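Local coordinates for hypothetical protein Rv0793 (Mycobacterium tuberculosis, PDB 1Y0H) that forms a homodimer and is a putative monooxygenase that might take part in antibiotic biosynthesis or act as a scavenger of reactive oxygen species, at residues A[19-24]-A[82-87]; A[24-29]-A[51-56]; A[31-36]-A[57-62]; A[67-72]-A[91-96]. All coordinates share one frame; numbering follows the deposited sequence. Where two conformers were deposited one is given.

Contact 1 (A[19-24]-A[82-87]); sequences RSALRA and GELLTR
Leu84 and Leu85, at the end of a short 3-10 turn, meet Ala21 and Leu22 on the first turn of helix 19-35 and illustrate how a loop can be seated on a helix through apolar contacts, with no hydrogen bond between the two segments. The first kind of contact is methyl against backbone: CD1 of Leu84 rests on the helix surface, 3.8 Å from CA of Leu22, and also touches the carbonyl carbon of Ala21. This closeness fits the short spacing of the chains, whose nearest CA atoms, those of Leu22 and Leu84, lie 6.5 Å apart. The second kind is side chain to side chain. The other branch of Leu84, CD2, meets CB of Ala21 at 4.1 Å, so the two methyls straddle neighbouring residues of the helix. Leu22 swings its CG away from its own backbone N (chi1 177°), and its CD2 reaches CD2 of Leu85 at 3.9 Å; the two side chains cross nearly at right angles, with CD1 of Leu22 only slightly farther from the same methyl. Local backbone bonds shape each partner: Leu85 N donates to Gly82 O at 3.2 Å, closing the turn, while Arg23 N bonds Arg19 O within the helix. In the fold, the loop between helix 72-78 and strand 90-96 is tied to the loop after strand 6-12 by bonds of Leu84 to Arg15 and Thr86 to Met13. Leu22 and Leu85 both pack on Phe12 of strand 6-12, and Leu22 continues onto Leu53 of strand 53-59.

Contact 2 (A[24-29]-A[51-56]); sequences ALLDAM and GELVLF
Leu26 of helix 19-35 reaches Leu53 and Leu55 of strand 53-59, and the residues on either side of it show how one helical turn divides its side chains between different neighbours. At the start of the segment the bond from Ala28 N to Ala24 O, 3.2 Å long, belongs to the helix itself. Leu25 turns to another partner, Tyr77 of helix 72-78. Leu26 then carries the contact. Its CG sits beside the backbone N (chi1 -60°) and the chain runs on extended, which spreads the two methyls over the strand: CD1 meets CD1 of Leu53 at 4.2 Å, and CD2 meets CD1 of Leu55 at 4.4 Å. The leucine thus spans two residues that alternate along the strand and face the helix, in keeping with the ferredoxin-like alpha+beta sandwich, where helices pack on one face of an antiparallel sheet. The intervening Val54 points to the other face, which the second subunit meets: Val54 packs on Leu94 of that subunit, and Phe56 stacks on its Phe56. Next along the helix, Asp27 forms a salt bridge with Arg23 on the preceding turn. Met29, whose N bonds Leu26 O at 3.0 Å, turns its side chain inward to Tyr42, His73 and Tyr77; the side chain of Leu55 lies about 4 Å from a bound acetate.

Contact 3 (A[31-36]-A[57-62]); sequences TPTRAE and ERYRSR
Tyr59 carries its CG beside the backbone N and opposite the carbonyl carbon (chi1 -62°), which swings the ring from strand 53-59 toward Thr33 and Glu36; Glu36 adopts the same first torsion and runs on extended to meet it. Both approach the ring at its edge. OE1 of Glu36 lies 3.7 Å from CE1 of Tyr59, its carboxylate plane turned only 22° from the ring plane, while CG2 of Thr33 touches OH of Tyr59 at 3.7 Å. The hydroxyl itself is used within the strand: Tyr59 OH donates to OE1 of Glu57 at 2.8 Å, on the anti side of that carboxylate and 33° out of its plane. This bond should limit the ring's freedom to swing. The polar ends of Thr33, in the helix, and Glu36, just past it, have other partners, OG1 of Thr33 bonding Met29 O and OE2 of Glu36 being hydrogen-bonded to both His68 ND1 and His73 NE2. With a bound acetate about 5 Å from the Tyr59 side chain, this polar cluster between helices and sheet is consistent with the pocket of an ABM-family ferredoxin-like domain.

Contact 4 (A[67-72]-A[91-96]); sequences EHRGSP and VTVLAP. With ACT (acetate ion), chain C.
Arg69 and Val93 touch although their CA atoms are 12.6 Å apart: the arginine crosses the gap with its whole length and ends on hydrocarbon. Its CG stands beside the backbone N (chi1 -72°), at the start of an extended run from CG to NE that carries the guanidinium to the strand. NH2 of Arg69 comes within 3.6 Å of CG2 of Val93, an oblique approach. CG1 of Val91 lies 4.2 Å from the same NH2, at the edge of the group and near its plane. No hydrogen bond joins the two segments, and NH1 of Arg69 lies close to the like-charged Arg62.

Next to Arg69, His68 directs its ring elsewhere. His68 NE2 donates to O of an acetate ion, probably from the crystallisation liquor, at 2.7 Å with an N-H...O angle of 160°, and the acetate carbon lies in the ring plane at its edge. Tyr42 OH holds the same ion. The peptide of His68 is gripped too: its O accepts from Ser71 OG at 2.7 Å and from Ser71 N, and Ser71 caps helix 72-78.

In the fold, Arg69 of helix 62-69 reaches over strand 90-96, an outer strand of the chain's sheet. That strand pairs with strand 6-12 and, through Leu94 to Pro96, antiparallel with a strand of the second subunit, carrying the sheet across the dimer interface.

Overall arrangement
From the N terminus, strand 6-12 leads into helix 19-35, whose start takes part in contact 1. That contact closes the longest loop, holding the beginning of the helix to the segment before the last strand, and contacts 2 and 3 both fall within its span. These two cross each other, as the helix and strand 53-59 run side by side and meet twice, about 15 Å apart between centres. Contact 4 opens after both have closed and crosses contact 1, joining helix 62-69 to strand 90-96. Contacts 1 and 2 also touch through Arg23 and Leu53; contacts 3 and 4 touch through Thr33 and His68, bringing helices 19-35 and 62-69 together beside the sheet.

Contact 1 (A[19-24]-A[82-87])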
# COMPACT_ATOMS: atom_id res chain seq x y z
N ARG A 19 -10.11 18.45 -4.53
CA ARG A 19 -9.14 17.81 -3.64
C ARG A 19 -9.49 17.98 -2.15
O ARG A 19 -9.48 17.00 -1.40
CB ARG A 19 -7.73 18.32 -3.91
CG ARG A 19 -6.67 17.41 -3.32
CD ARG A 19 -5.34 18.12 -3.38
NE ARG A 19 -4.28 17.40 -2.69
CZ ARG A 19 -3.56 16.42 -3.25
NH1 ARG A 19 -3.81 16.06 -4.50
NH2 ARG A 19 -2.61 15.81 -2.55
N SER A 20 -9.79 19.21 -1.73
CA SER A 20 -10.17 19.43 -0.32
C SER A 20 -11.46 18.68 0.05
O SER A 20 -11.57 18.15 1.15
CB SER A 20 -10.28 20.92 0.02
OG SER A 20 -11.29 21.55 -0.72
N ALA A 21 -12.40 18.59 -0.89
CA ALA A 21 -13.62 17.82 -0.66
C ALA A 21 -13.32 16.32 -0.49
O ALA A 21 -13.90 15.65 0.39
CB ALA A 21 -14.63 18.08 -1.80
N LEU A 22 -12.41 15.80 -1.31
CA LEU A 22 -12.05 14.39 -1.20
C LEU A 22 -11.37 14.14 0.14
O LEU A 22 -11.69 13.17 0.82
CB LEU A 22 -11.13 13.97 -2.34
CG LEU A 22 -10.64 12.52 -2.25
CD1 LEU A 22 -11.76 11.49 -2.34
CD2 LEU A 22 -9.60 12.34 -3.33
N ARG A 23 -10.45 15.03 0.51
CA ARG A 23 -9.77 14.87 1.79
C ARG A 23 -10.78 14.79 2.94
O ARG A 23 -10.67 13.91 3.81
CB ARG A 23 -8.76 16.00 2.02
CG ARG A 23 -8.13 15.98 3.41
CD ARG A 23 -7.27 14.75 3.61
NE ARG A 23 -6.73 14.69 4.97
CZ ARG A 23 -5.67 15.37 5.40
NH1 ARG A 23 -5.28 15.22 6.66
NH2 ARG A 23 -5.00 16.18 4.59
N ALA A 24 -11.78 15.67 2.93
CA ALA A 24 -12.82 15.67 3.97
C ALA A 24 -13.63 14.38 4.00
O ALA A 24 -13.96 13.86 5.07
CB ALA A 24 -13.72 16.87 3.80
N GLY A 82 -17.08 9.03 -6.25
CA GLY A 82 -16.81 9.03 -7.68
C GLY A 82 -16.92 10.39 -8.34
O GLY A 82 -16.18 10.71 -9.28
N GLU A 83 -17.84 11.18 -7.81
CA GLU A 83 -18.18 12.50 -8.32
C GLU A 83 -17.05 13.52 -8.10
O GLU A 83 -17.11 14.63 -8.65
CB GLU A 83 -19.47 12.97 -7.66
CG GLU A 83 -20.73 12.15 -8.06
CD GLU A 83 -20.78 10.68 -7.58
OE1 GLU A 83 -20.06 10.29 -6.63
OE2 GLU A 83 -21.56 9.90 -8.18
N LEU A 84 -16.05 13.16 -7.29
CA LEU A 84 -14.93 14.05 -6.99
C LEU A 84 -13.68 13.73 -7.81
O LEU A 84 -12.69 14.46 -7.75
CB LEU A 84 -14.58 13.97 -5.50
CG LEU A 84 -15.74 14.26 -4.54
CD1 LEU A 84 -15.30 14.07 -3.12
CD2 LEU A 84 -16.19 15.70 -4.74
N LEU A 85 -13.73 12.64 -8.57
CA LEU A 85 -12.51 12.06 -9.15
C LEU A 85 -12.45 12.16 -10.66
O LEU A 85 -13.47 12.34 -11.33
CB LEU A 85 -12.39 10.59 -8.74
CG LEU A 85 -12.60 10.27 -7.26
CD1 LEU A 85 -12.64 8.78 -7.03
CD2 LEU A 85 -11.52 10.94 -6.39
N THR A 86 -11.24 12.06 -11.19
CA THR A 86 -11.01 12.05 -12.63
C THR A 86 -11.21 10.66 -13.21
O THR A 86 -11.27 10.49 -14.42
CB THR A 86 -9.59 12.48 -13.00
OG1 THR A 86 -8.65 11.59 -12.37
CG2 THR A 86 -9.31 13.92 -12.59
N ARG A 87 -11.27 9.67 -12.32
CA ARG A 87 -11.40 8.27 -12.71
C ARG A 87 -11.84 7.52 -11.47
O ARG A 87 -11.67 8.02 -10.36
CB ARG A 87 -10.05 7.75 -13.20
CG ARG A 87 -8.94 8.02 -12.19
CD ARG A 87 -7.57 7.69 -12.73
NE ARG A 87 -7.31 6.27 -12.61
CZ ARG A 87 -6.22 5.67 -13.07
NH1 ARG A 87 -5.27 6.37 -13.69
NH2 ARG A 87 -6.09 4.36 -12.91

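Contact 2 (A[24-29]-A[51-56])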
# COMPACT_ATOMS: atom_id res chain seq x y z
N ALA A 24 -11.78 15.67 2.93
CA ALA A 24 -12.82 15.67 3.97
C ALA A 24 -13.63 14.38 4.00
O ALA A 24 -13.96 13.86 5.07
CB ALA A 24 -13.72 16.87 3.80
N LEU A 25 -13.95 13.87 2.81
CA LEU A 25 -14.69 12.62 2.67
C LEU A 25 -13.90 11.45 3.25
O LEU A 25 -14.44 10.63 4.01
CB LEU A 25 -15.03 12.36 1.20
CG LEU A 25 -16.01 11.22 0.96
CD1 LEU A 25 -17.42 11.62 1.36
CD2 LEU A 25 -15.96 10.83 -0.51
N LEU A 26 -12.62 11.39 2.90
CA LEU A 26 -11.78 10.32 3.40
C LEU A 26 -11.49 10.49 4.89
O LEU A 26 -11.47 9.51 5.63
CB LEU A 26 -10.50 10.20 2.56
CG LEU A 26 -10.71 9.90 1.07
CD1 LEU A 26 -9.37 9.73 0.38
CD2 LEU A 26 -11.59 8.68 0.84
N ASP A 27 -11.31 11.73 5.35
CA ASP A 27 -11.08 12.00 6.77
C ASP A 27 -12.18 11.41 7.64
O ASP A 27 -11.90 10.85 8.70
CB ASP A 27 -11.01 13.50 7.06
CG ASP A 27 -9.67 14.13 6.69
OD1 ASP A 27 -8.66 13.43 6.51
OD2 ASP A 27 -9.62 15.39 6.60
N ALA A 28 -13.42 11.54 7.18
CA ALA A 28 -14.59 11.11 7.95
C ALA A 28 -14.66 9.59 8.10
O ALA A 28 -15.40 9.08 8.94
CB ALA A 28 -15.86 11.64 7.32
N MET A 29 -13.90 8.88 7.28
CA MET A 29 -13.86 7.41 7.32
C MET A 29 -12.92 6.91 8.40
O MET A 29 -13.04 5.77 8.85
CB MET A 29 -13.38 6.87 5.98
CG MET A 29 -14.43 6.97 4.86
SD MET A 29 -15.82 5.85 5.09
CE MET A 29 -15.05 4.27 4.74
N GLY A 51 -0.59 13.99 -6.94
CA GLY A 51 -1.70 13.68 -7.83
C GLY A 51 -2.73 12.72 -7.26
O GLY A 51 -3.88 12.70 -7.70
N GLU A 52 -2.32 11.92 -6.28
CA GLU A 52 -3.19 10.91 -5.68
C GLU A 52 -3.25 11.02 -4.17
O GLU A 52 -2.25 11.36 -3.51
CB GLU A 52 -2.69 9.49 -5.96
CG GLU A 52 -2.54 9.04 -7.38
CD GLU A 52 -1.78 7.72 -7.44
OE1 GLU A 52 -2.03 6.85 -6.57
OE2 GLU A 52 -0.92 7.55 -8.33
N LEU A 53 -4.40 10.66 -3.62
CA LEU A 53 -4.49 10.31 -2.21
C LEU A 53 -4.58 8.79 -2.15
O LEU A 53 -5.16 8.15 -3.03
CB LEU A 53 -5.70 10.98 -1.55
CG LEU A 53 -5.75 12.52 -1.55
CD1 LEU A 53 -6.86 12.98 -0.63
CD2 LEU A 53 -4.42 13.13 -1.13
N VAL A 54 -3.95 8.21 -1.13
CA VAL A 54 -3.85 6.75 -1.05
C VAL A 54 -4.21 6.30 0.35
O VAL A 54 -3.69 6.86 1.33
CB VAL A 54 -2.42 6.27 -1.40
CG1 VAL A 54 -2.30 4.75 -1.26
CG2 VAL A 54 -2.02 6.75 -2.82
N LEU A 55 -5.11 5.32 0.44
CA LEU A 55 -5.39 4.65 1.72
C LEU A 55 -4.69 3.32 1.72
O LEU A 55 -4.75 2.58 0.73
CB LEU A 55 -6.90 4.41 1.93
CG LEU A 55 -7.72 5.61 2.40
CD1 LEU A 55 -9.18 5.27 2.17
CD2 LEU A 55 -7.47 5.94 3.87
N PHE A 56 -3.99 3.03 2.81
CA PHE A 56 -3.55 1.67 3.05
C PHE A 56 -4.33 1.13 4.24
O PHE A 56 -4.33 1.73 5.31
CB PHE A 56 -2.04 1.59 3.31
CG PHE A 56 -1.51 0.19 3.24
CD1 PHE A 56 -1.23 -0.53 4.39
CD2 PHE A 56 -1.33 -0.43 2.01
CE1 PHE A 56 -0.75 -1.84 4.32
CE2 PHE A 56 -0.86 -1.75 1.93
CZ PHE A 56 -0.58 -2.45 3.09

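Contact 3 (A[31-36]-A[57-62])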
# COMPACT_ATOMS: atom_id res chain seq x y z
N THR A 31 -11.91 7.66 11.76
CA THR A 31 -12.32 7.26 13.11
C THR A 31 -13.23 6.00 13.16
O THR A 31 -12.88 5.03 13.85
CB THR A 31 -12.88 8.45 13.91
OG1 THR A 31 -11.77 9.27 14.28
CG2 THR A 31 -13.59 7.99 15.17
N PRO A 32 -14.36 6.00 12.43
CA PRO A 32 -15.22 4.80 12.46
C PRO A 32 -14.55 3.55 11.90
O PRO A 32 -14.82 2.45 12.40
CB PRO A 32 -16.43 5.19 11.60
CG PRO A 32 -15.99 6.38 10.79
CD PRO A 32 -14.93 7.07 11.58
N THR A 33 -13.68 3.69 10.90
CA THR A 33 -13.01 2.50 10.36
C THR A 33 -11.98 1.97 11.33
O THR A 33 -11.94 0.77 11.59
CB THR A 33 -12.37 2.73 8.99
OG1 THR A 33 -13.37 3.26 8.09
CG2 THR A 33 -11.85 1.39 8.45
N ARG A 34 -11.15 2.84 11.90
CA ARG A 34 -10.17 2.37 12.90
C ARG A 34 -10.86 1.74 14.10
O ARG A 34 -10.28 0.88 14.75
CB ARG A 34 -9.23 3.50 13.36
CG ARG A 34 -8.21 3.89 12.31
CD ARG A 34 -7.30 5.00 12.83
NE ARG A 34 -6.41 5.48 11.78
CZ ARG A 34 -5.76 6.64 11.82
NH1 ARG A 34 -5.87 7.45 12.86
NH2 ARG A 34 -4.98 6.97 10.80
N ALA A 35 -12.09 2.17 14.38
CA ALA A 35 -12.88 1.66 15.52
C ALA A 35 -13.47 0.27 15.28
O ALA A 35 -13.89 -0.39 16.24
CB ALA A 35 -13.97 2.65 15.91
N GLU A 36 -13.52 -0.15 14.02
CA GLU A 36 -13.97 -1.51 13.68
C GLU A 36 -13.11 -2.57 14.38
O GLU A 36 -11.88 -2.53 14.31
CB GLU A 36 -13.92 -1.73 12.16
CG GLU A 36 -14.89 -0.88 11.33
CD GLU A 36 -14.62 -0.93 9.82
OE1 GLU A 36 -13.90 -1.85 9.35
OE2 GLU A 36 -15.13 -0.06 9.08
N GLU A 57 -5.00 -0.00 4.04
CA GLU A 57 -5.92 -0.57 5.02
C GLU A 57 -5.52 -2.01 5.31
O GLU A 57 -5.14 -2.74 4.41
CB GLU A 57 -7.34 -0.58 4.46
CG GLU A 57 -7.72 0.67 3.71
CD GLU A 57 -9.03 0.58 2.97
OE1 GLU A 57 -9.90 -0.28 3.31
OE2 GLU A 57 -9.20 1.39 2.03
N ARG A 58 -5.59 -2.39 6.58
CA ARG A 58 -5.31 -3.76 6.99
C ARG A 58 -6.45 -4.26 7.87
O ARG A 58 -6.83 -3.58 8.82
CB ARG A 58 -4.02 -3.82 7.80
CG ARG A 58 -2.73 -3.60 7.04
CD ARG A 58 -1.59 -3.71 8.07
NE ARG A 58 -0.25 -3.53 7.53
CZ ARG A 58 0.43 -2.39 7.59
NH1 ARG A 58 1.65 -2.34 7.07
NH2 ARG A 58 -0.10 -1.32 8.16
N TYR A 59 -6.94 -5.46 7.56
CA TYR A 59 -8.06 -6.08 8.26
C TYR A 59 -7.63 -7.42 8.81
O TYR A 59 -6.79 -8.10 8.23
CB TYR A 59 -9.28 -6.21 7.34
CG TYR A 59 -9.75 -4.84 6.90
CD1 TYR A 59 -10.57 -4.07 7.72
CD2 TYR A 59 -9.32 -4.30 5.69
CE1 TYR A 59 -10.96 -2.78 7.35
CE2 TYR A 59 -9.71 -3.00 5.31
CZ TYR A 59 -10.52 -2.25 6.15
OH TYR A 59 -10.91 -0.98 5.78
N ARG A 60 -8.21 -7.80 9.94
CA ARG A 60 -7.83 -9.02 10.62
C ARG A 60 -8.27 -10.27 9.85
O ARG A 60 -7.73 -11.35 10.06
CB ARG A 60 -8.39 -9.02 12.05
CG ARG A 60 -7.95 -7.77 12.83
CD ARG A 60 -7.97 -7.92 14.35
NE ARG A 60 -6.93 -7.05 14.92
CZ ARG A 60 -7.08 -5.75 15.19
NH1 ARG A 60 -8.23 -5.14 14.98
NH2 ARG A 60 -6.06 -5.07 15.70
N SER A 61 -9.23 -10.10 8.95
CA SER A 61 -9.76 -11.22 8.14
C SER A 61 -10.47 -10.65 6.92
O SER A 61 -10.81 -9.47 6.90
CB SER A 61 -10.75 -12.06 8.96
OG SER A 61 -11.96 -11.34 9.21
N ARG A 62 -10.69 -11.49 5.91
CA ARG A 62 -11.51 -11.07 4.78
C ARG A 62 -12.94 -10.76 5.22
O ARG A 62 -13.58 -9.85 4.68
CB ARG A 62 -11.51 -12.12 3.66
CG ARG A 62 -12.47 -11.82 2.54
CD ARG A 62 -12.12 -10.51 1.81
NE ARG A 62 -13.24 -10.07 0.97
CZ ARG A 62 -13.22 -10.07 -0.36
NH1 ARG A 62 -12.13 -10.46 -1.02
NH2 ARG A 62 -14.29 -9.66 -1.03

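Contact 4 (A[67-72]-A[91-96])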
# COMPACT_ATOMS: atom_id res chain seq x y z
N GLU A 67 -17.34 -6.82 6.36
CA GLU A 67 -18.08 -6.01 7.34
C GLU A 67 -17.86 -4.51 7.09
O GLU A 67 -18.80 -3.71 7.16
CB GLU A 67 -17.68 -6.39 8.77
CG GLU A 67 -17.99 -7.83 9.16
CD GLU A 67 -19.44 -8.08 9.58
OE1 GLU A 67 -19.70 -9.16 10.14
OE2 GLU A 67 -20.31 -7.20 9.36
N HIS A 68 -16.62 -4.14 6.77
CA HIS A 68 -16.28 -2.74 6.50
C HIS A 68 -17.09 -2.22 5.31
O HIS A 68 -17.62 -1.11 5.35
CB HIS A 68 -14.78 -2.64 6.22
CG HIS A 68 -14.34 -1.30 5.72
ND1 HIS A 68 -14.46 -0.15 6.48
CD2 HIS A 68 -13.76 -0.92 4.56
CE1 HIS A 68 -13.98 0.88 5.79
NE2 HIS A 68 -13.55 0.43 4.63
N ARG A 69 -17.14 -3.03 4.27
CA ARG A 69 -17.81 -2.66 3.03
C ARG A 69 -19.33 -2.59 3.15
O ARG A 69 -19.99 -2.10 2.24
CB ARG A 69 -17.40 -3.63 1.93
CG ARG A 69 -15.98 -3.42 1.46
CD ARG A 69 -15.56 -4.54 0.53
NE ARG A 69 -14.34 -4.18 -0.17
CZ ARG A 69 -13.69 -4.96 -1.02
NH1 ARG A 69 -14.12 -6.18 -1.29
NH2 ARG A 69 -12.59 -4.51 -1.60
N GLY A 70 -19.87 -3.10 4.26
CA GLY A 70 -21.31 -3.00 4.54
C GLY A 70 -21.68 -1.93 5.56
O GLY A 70 -22.87 -1.75 5.88
N SER A 71 -20.68 -1.22 6.06
CA SER A 71 -20.84 -0.27 7.16
C SER A 71 -21.49 1.04 6.71
O SER A 71 -21.37 1.42 5.54
CB SER A 71 -19.50 0.02 7.81
OG SER A 71 -18.68 0.78 6.94
N PRO A 72 -22.17 1.75 7.64
CA PRO A 72 -22.81 3.01 7.30
C PRO A 72 -21.82 4.04 6.79
O PRO A 72 -22.14 4.79 5.86
CB PRO A 72 -23.42 3.47 8.64
CG PRO A 72 -23.59 2.24 9.40
CD PRO A 72 -22.42 1.39 9.05
N VAL A 91 -8.67 0.17 -6.62
CA VAL A 91 -8.66 -0.64 -5.41
C VAL A 91 -7.98 -1.97 -5.66
O VAL A 91 -8.34 -2.68 -6.59
CB VAL A 91 -10.10 -0.90 -4.87
CG1 VAL A 91 -10.09 -1.86 -3.69
CG2 VAL A 91 -10.78 0.40 -4.49
N THR A 92 -7.00 -2.28 -4.82
CA THR A 92 -6.35 -3.59 -4.87
C THR A 92 -6.46 -4.29 -3.54
O THR A 92 -6.08 -3.75 -2.51
CB THR A 92 -4.86 -3.45 -5.25
OG1 THR A 92 -4.77 -2.73 -6.49
CG2 THR A 92 -4.21 -4.82 -5.42
N VAL A 93 -7.00 -5.51 -3.57
CA VAL A 93 -7.03 -6.33 -2.36
C VAL A 93 -5.78 -7.19 -2.33
O VAL A 93 -5.39 -7.76 -3.35
CB VAL A 93 -8.32 -7.17 -2.28
CG1 VAL A 93 -8.30 -8.11 -1.07
CG2 VAL A 93 -9.54 -6.24 -2.25
N LEU A 94 -5.15 -7.26 -1.15
CA LEU A 94 -3.84 -7.89 -0.98
C LEU A 94 -3.84 -9.01 0.05
O LEU A 94 -4.43 -8.88 1.12
CB LEU A 94 -2.80 -6.85 -0.58
CG LEU A 94 -2.60 -5.63 -1.49
CD1 LEU A 94 -1.72 -4.61 -0.76
CD2 LEU A 94 -1.96 -6.04 -2.80
N ALA A 95 -3.16 -10.10 -0.30
CA ALA A 95 -2.94 -11.21 0.63
C ALA A 95 -1.50 -11.17 1.13
O ALA A 95 -0.58 -11.18 0.32
CB ALA A 95 -3.23 -12.55 -0.06
N PRO A 96 -1.30 -11.09 2.46
CA PRO A 96 0.06 -11.03 3.00
C PRO A 96 0.86 -12.26 2.61
O PRO A 96 0.34 -13.37 2.60
CB PRO A 96 -0.16 -11.00 4.52
CG PRO A 96 -1.54 -10.53 4.72
CD PRO A 96 -2.32 -11.01 3.52
C ACT C . -12.23 2.69 1.91
O ACT C . -12.39 2.40 3.11
OXT ACT C . -11.81 1.79 1.14
CH3 ACT C . -12.52 4.08 1.42